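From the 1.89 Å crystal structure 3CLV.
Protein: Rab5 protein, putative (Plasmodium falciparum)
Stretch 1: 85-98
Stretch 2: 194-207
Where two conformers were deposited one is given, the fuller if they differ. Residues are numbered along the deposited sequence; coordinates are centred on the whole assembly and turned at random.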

# COMPACT_ATOMS: atom_id res chain seq x y z
N ASN A 85 13.85 27.08 10.88
CA ASN A 85 13.13 27.70 9.78
C ASN A 85 11.88 26.91 9.37
O ASN A 85 11.07 27.38 8.56
CB ASN A 85 14.06 27.90 8.57
N TYR A 86 11.73 25.71 9.94
CA TYR A 86 10.62 24.82 9.62
C TYR A 86 9.68 24.63 10.82
O TYR A 86 10.13 24.60 11.98
CB TYR A 86 11.14 23.45 9.19
CG TYR A 86 12.07 23.44 8.00
CD1 TYR A 86 11.56 23.33 6.70
CD2 TYR A 86 13.46 23.50 8.16
CE1 TYR A 86 12.41 23.30 5.59
CE2 TYR A 86 14.31 23.48 7.06
CZ TYR A 86 13.78 23.37 5.78
OH TYR A 86 14.60 23.34 4.68
N ASN A 87 8.39 24.47 10.53
CA ASN A 87 7.38 24.21 11.55
C ASN A 87 7.53 22.82 12.15
O ASN A 87 7.38 21.82 11.44
CB ASN A 87 5.96 24.40 10.97
CG ASN A 87 5.62 25.85 10.68
OD1 ASN A 87 6.49 26.74 10.74
ND2 ASN A 87 4.35 26.11 10.36
N GLU A 88 7.80 22.78 13.45
CA GLU A 88 8.12 21.54 14.19
C GLU A 88 7.09 20.42 14.03
O GLU A 88 7.42 19.24 14.14
CB GLU A 88 8.34 21.84 15.68
CG GLU A 88 9.71 22.47 16.02
CD GLU A 88 9.78 23.97 15.75
OE1 GLU A 88 8.72 24.62 15.58
OE2 GLU A 88 10.91 24.51 15.71
N ASN A 89 5.84 20.81 13.76
CA ASN A 89 4.75 19.86 13.57
C ASN A 89 4.77 19.16 12.21
O ASN A 89 4.37 18.00 12.09
CB ASN A 89 3.40 20.56 13.77
CG ASN A 89 3.29 21.23 15.13
OD1 ASN A 89 3.13 20.57 16.15
ND2 ASN A 89 3.38 22.56 15.14
N LEU A 90 5.25 19.87 11.19
CA LEU A 90 5.20 19.39 9.80
C LEU A 90 6.51 18.78 9.30
O LEU A 90 6.52 17.99 8.36
CB LEU A 90 4.77 20.52 8.85
CG LEU A 90 3.52 21.36 9.13
CD1 LEU A 90 3.36 22.42 8.07
CD2 LEU A 90 2.25 20.50 9.22
N CYS A 91 7.62 19.16 9.94
CA CYS A 91 8.95 18.97 9.38
C CYS A 91 9.69 17.73 9.89
O CYS A 91 10.90 17.57 9.62
CB CYS A 91 9.79 20.21 9.64
SG CYS A 91 10.32 20.32 11.35
N ASN A 92 8.99 16.89 10.64
CA ASN A 92 9.51 15.57 10.96
C ASN A 92 8.87 14.59 9.98
O ASN A 92 7.72 14.20 10.14
CB ASN A 92 9.18 15.21 12.40
CG ASN A 92 9.96 14.00 12.88
OD1 ASN A 92 11.18 14.07 13.10
ND2 ASN A 92 9.26 12.88 13.06
N ILE A 93 9.64 14.22 8.96
CA ILE A 93 9.09 13.46 7.84
C ILE A 93 9.56 12.01 7.83
O ILE A 93 10.75 11.72 7.69
CB ILE A 93 9.37 14.18 6.50
CG1 ILE A 93 8.59 15.50 6.48
CG2 ILE A 93 9.00 13.29 5.29
CD1 ILE A 93 9.31 16.62 5.81
N LYS A 94 8.59 11.11 7.99
CA LYS A 94 8.85 9.68 8.05
C LYS A 94 8.50 9.00 6.73
O LYS A 94 7.38 9.12 6.23
CB LYS A 94 8.07 9.07 9.20
CG LYS A 94 8.19 7.56 9.31
CD LYS A 94 7.51 7.12 10.59
CE LYS A 94 7.34 5.63 10.64
NZ LYS A 94 6.88 5.24 12.01
N PHE A 95 9.49 8.32 6.15
CA PHE A 95 9.31 7.59 4.89
C PHE A 95 9.02 6.13 5.16
O PHE A 95 9.69 5.52 5.99
CB PHE A 95 10.58 7.71 4.03
CG PHE A 95 10.86 9.11 3.57
CD1 PHE A 95 10.29 9.60 2.39
CD2 PHE A 95 11.68 9.96 4.32
CE1 PHE A 95 10.53 10.91 1.95
CE2 PHE A 95 11.93 11.28 3.90
CZ PHE A 95 11.35 11.75 2.70
N ASP A 96 7.99 5.59 4.49
CA ASP A 96 7.74 4.16 4.50
C ASP A 96 8.17 3.63 3.13
O ASP A 96 7.43 3.77 2.16
CB ASP A 96 6.25 3.90 4.79
CG ASP A 96 5.83 2.44 4.56
OD1 ASP A 96 6.69 1.53 4.54
OD2 ASP A 96 4.61 2.21 4.40
N ILE A 97 9.37 3.06 3.06
CA ILE A 97 9.98 2.68 1.79
C ILE A 97 9.67 1.25 1.39
O ILE A 97 9.98 0.31 2.13
CB ILE A 97 11.51 2.87 1.84
CG1 ILE A 97 11.82 4.30 2.31
CG2 ILE A 97 12.13 2.65 0.46
CD1 ILE A 97 13.18 4.44 3.02
N TRP A 98 9.07 1.10 0.21
CA TRP A 98 8.76 -0.18 -0.35
C TRP A 98 9.71 -0.42 -1.52
O TRP A 98 9.57 0.21 -2.58
CB TRP A 98 7.31 -0.22 -0.86
CG TRP A 98 6.22 -0.07 0.20
CD1 TRP A 98 6.27 0.67 1.34
CD2 TRP A 98 4.90 -0.63 0.15
NE1 TRP A 98 5.08 0.57 2.03
CE2 TRP A 98 4.23 -0.22 1.31
CE3 TRP A 98 4.24 -1.47 -0.77
CZ2 TRP A 98 2.91 -0.60 1.58
CZ3 TRP A 98 2.94 -1.84 -0.50
CH2 TRP A 98 2.29 -1.42 0.67
N ILE A 194 19.08 11.84 -0.92
CA ILE A 194 17.87 11.43 -1.65
C ILE A 194 16.64 11.84 -0.83
O ILE A 194 15.70 12.45 -1.33
CB ILE A 194 17.80 9.89 -1.87
CG1 ILE A 194 18.92 9.40 -2.80
CG2 ILE A 194 16.40 9.48 -2.38
CD1 ILE A 194 19.09 7.85 -2.82
N PHE A 195 16.66 11.49 0.45
CA PHE A 195 15.52 11.66 1.30
C PHE A 195 15.42 13.08 1.84
O PHE A 195 14.33 13.54 2.12
CB PHE A 195 15.56 10.60 2.40
CG PHE A 195 15.38 9.21 1.85
CD1 PHE A 195 14.10 8.68 1.67
CD2 PHE A 195 16.49 8.45 1.45
CE1 PHE A 195 13.93 7.42 1.14
CE2 PHE A 195 16.34 7.20 0.91
CZ PHE A 195 15.05 6.67 0.75
N TYR A 196 16.56 13.78 1.90
CA TYR A 196 16.55 15.21 2.27
C TYR A 196 15.76 15.99 1.23
O TYR A 196 14.90 16.81 1.59
CB TYR A 196 17.97 15.79 2.39
CG TYR A 196 18.80 15.24 3.54
CD1 TYR A 196 18.23 14.49 4.56
CD2 TYR A 196 20.17 15.50 3.61
CE1 TYR A 196 19.00 13.98 5.61
CE2 TYR A 196 20.95 14.99 4.65
CZ TYR A 196 20.36 14.24 5.64
OH TYR A 196 21.13 13.75 6.68
N MET A 197 16.08 15.73 -0.04
CA MET A 197 15.44 16.38 -1.18
C MET A 197 13.94 16.08 -1.23
O MET A 197 13.12 17.00 -1.42
CB MET A 197 16.12 15.95 -2.49
CG MET A 197 17.55 16.53 -2.69
SD MET A 197 18.29 16.05 -4.27
CE MET A 197 17.40 17.09 -5.40
N LEU A 198 13.59 14.80 -1.05
CA LEU A 198 12.19 14.38 -0.98
C LEU A 198 11.44 15.05 0.16
O LEU A 198 10.33 15.55 -0.03
CB LEU A 198 12.07 12.86 -0.83
CG LEU A 198 12.38 12.02 -2.07
CD1 LEU A 198 12.29 10.52 -1.75
CD2 LEU A 198 11.42 12.39 -3.22
N ALA A 199 12.03 15.03 1.35
CA ALA A 199 11.42 15.64 2.52
C ALA A 199 11.20 17.16 2.33
O ALA A 199 10.13 17.69 2.67
CB ALA A 199 12.24 15.34 3.79
N GLU A 200 12.21 17.85 1.78
CA GLU A 200 12.06 19.29 1.43
C GLU A 200 10.85 19.51 0.50
O GLU A 200 10.04 20.41 0.70
CB GLU A 200 13.34 19.83 0.77
CG GLU A 200 14.54 19.90 1.72
CD GLU A 200 15.88 20.08 1.01
OE1 GLU A 200 15.98 19.85 -0.22
OE2 GLU A 200 16.86 20.43 1.70
N GLU A 201 10.74 18.66 -0.52
CA GLU A 201 9.63 18.72 -1.45
C GLU A 201 8.26 18.39 -0.80
O GLU A 201 7.27 19.05 -1.09
CB GLU A 201 9.92 17.80 -2.64
CG GLU A 201 9.10 18.11 -3.87
CD GLU A 201 9.42 19.47 -4.48
OE1 GLU A 201 10.56 20.00 -4.34
OE2 GLU A 201 8.50 20.01 -5.13
N ILE A 202 8.20 17.38 0.07
CA ILE A 202 6.95 17.08 0.78
C ILE A 202 6.51 18.30 1.61
O ILE A 202 5.35 18.68 1.59
CB ILE A 202 7.04 15.83 1.69
CG1 ILE A 202 7.20 14.56 0.85
CG2 ILE A 202 5.80 15.71 2.58
CD1 ILE A 202 7.69 13.33 1.68
N TYR A 203 7.46 18.90 2.33
CA TYR A 203 7.18 20.03 3.21
C TYR A 203 6.65 21.22 2.41
O TYR A 203 5.64 21.83 2.77
CB TYR A 203 8.45 20.46 3.94
CG TYR A 203 8.23 21.59 4.93
CD1 TYR A 203 7.68 21.33 6.18
CD2 TYR A 203 8.57 22.91 4.61
CE1 TYR A 203 7.48 22.36 7.11
CE2 TYR A 203 8.36 23.94 5.53
CZ TYR A 203 7.82 23.65 6.77
OH TYR A 203 7.61 24.65 7.70
N LYS A 204 7.36 21.54 1.33
CA LYS A 204 6.97 22.58 0.40
C LYS A 204 5.52 22.38 -0.03
O LYS A 204 4.75 23.33 -0.11
CB LYS A 204 7.93 22.54 -0.79
CG LYS A 204 7.77 23.63 -1.84
CD LYS A 204 8.75 23.37 -2.98
CE LYS A 204 8.94 24.59 -3.87
NZ LYS A 204 7.68 24.96 -4.59
N ASN A 205 5.15 21.12 -0.29
CA ASN A 205 3.79 20.79 -0.67
C ASN A 205 2.74 20.90 0.43
O ASN A 205 1.65 21.42 0.19
CB ASN A 205 3.73 19.41 -1.33
CG ASN A 205 4.07 19.49 -2.79
OD1 ASN A 205 3.20 19.75 -3.61
ND2 ASN A 205 5.34 19.30 -3.12
N ILE A 206 3.07 20.39 1.62
CA ILE A 206 2.20 20.50 2.80
C ILE A 206 1.95 21.98 3.08
O ILE A 206 0.83 22.38 3.38
CB ILE A 206 2.86 19.93 4.07
CG1 ILE A 206 3.10 18.43 3.96
CG2 ILE A 206 1.99 20.26 5.31
CD1 ILE A 206 3.93 17.91 5.14
N ILE A 207 3.02 22.78 3.02
CA ILE A 207 2.94 24.23 3.10
C ILE A 207 2.29 24.82 1.83
O ILE A 207 1.64 25.86 1.89
CB ILE A 207 4.35 24.86 3.34
CG1 ILE A 207 4.74 24.75 4.82
CG2 ILE A 207 4.44 26.30 2.84
CD1 ILE A 207 3.77 25.41 5.79

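The contact joins strand 92-98, with the loop before it, to helix 194-206. The two axes come within 9.3 Å, and their N-to-C directions differ by 119°. The contact buries 716 Å², summed over both sides, and is mostly apolar.

One hydrogen bond crosses between the stretches. The backbone N of N87 donates to OH of Y203 at 2.9 Å, and the N-H...O angle of 178° is almost straight. The tyrosine takes the t rotamer at chi1 and reaches from the helix to the loop. The same loop is held by its own backbone: N of L90 donates to O of N87 at 2.9 Å, and N of C91 makes a weak bond to that same O at 3.1 Å. N of N87 thus serves the contact, while its O serves two nitrogens within the loop.

Two aromatic pairs are edge-to-face. The edge of Y86 points at the face of Y203, with centroids 5.1 Å apart and planes at 78°. Their closest atoms are CD1 of Y86 and CE2 of Y203, at 3.5 Å. In the second pair the edge of F195 points at the face of F95. Here the centroids are 5.2 Å apart and the planes at 72°, and CG of F95 lies 3.8 Å from CD1 of F195. One ring in each pair comes from each stretch, but the roles differ: the helix supplies the face in the first pair and the edge in the second.

The remaining contacts are mainly apolar packing. I93, F95 and I97 alternate along the strand with N92, K94 and D96, and all three point their CA-to-CB bonds toward the helix. I93 places CD1 3.8 Å from CB of A199 and CG2 3.8 Å from CD1 of I202. The small A199 side chain accompanies a close backbone approach, with the CA atoms of I93 and A199 6.2 Å apart. F95 spans several helix residues: its CE1 is 3.7 Å from CB of L198 and 3.7 Å from CD1 of I202. The F95 ring edge also meets the helix backbone, with CZ 3.6 Å from N of A199. That N already donates a hydrogen bond to O of F195. I97 reaches F195, CD1 to CE1, at 3.6 Å.

L90 packs against the C-terminal end of stretch 2. Its CB is 3.7 Å from CE1 of Y203, and its CD1 is 3.8 Å from both CG2 of I206 and CD1 of I207.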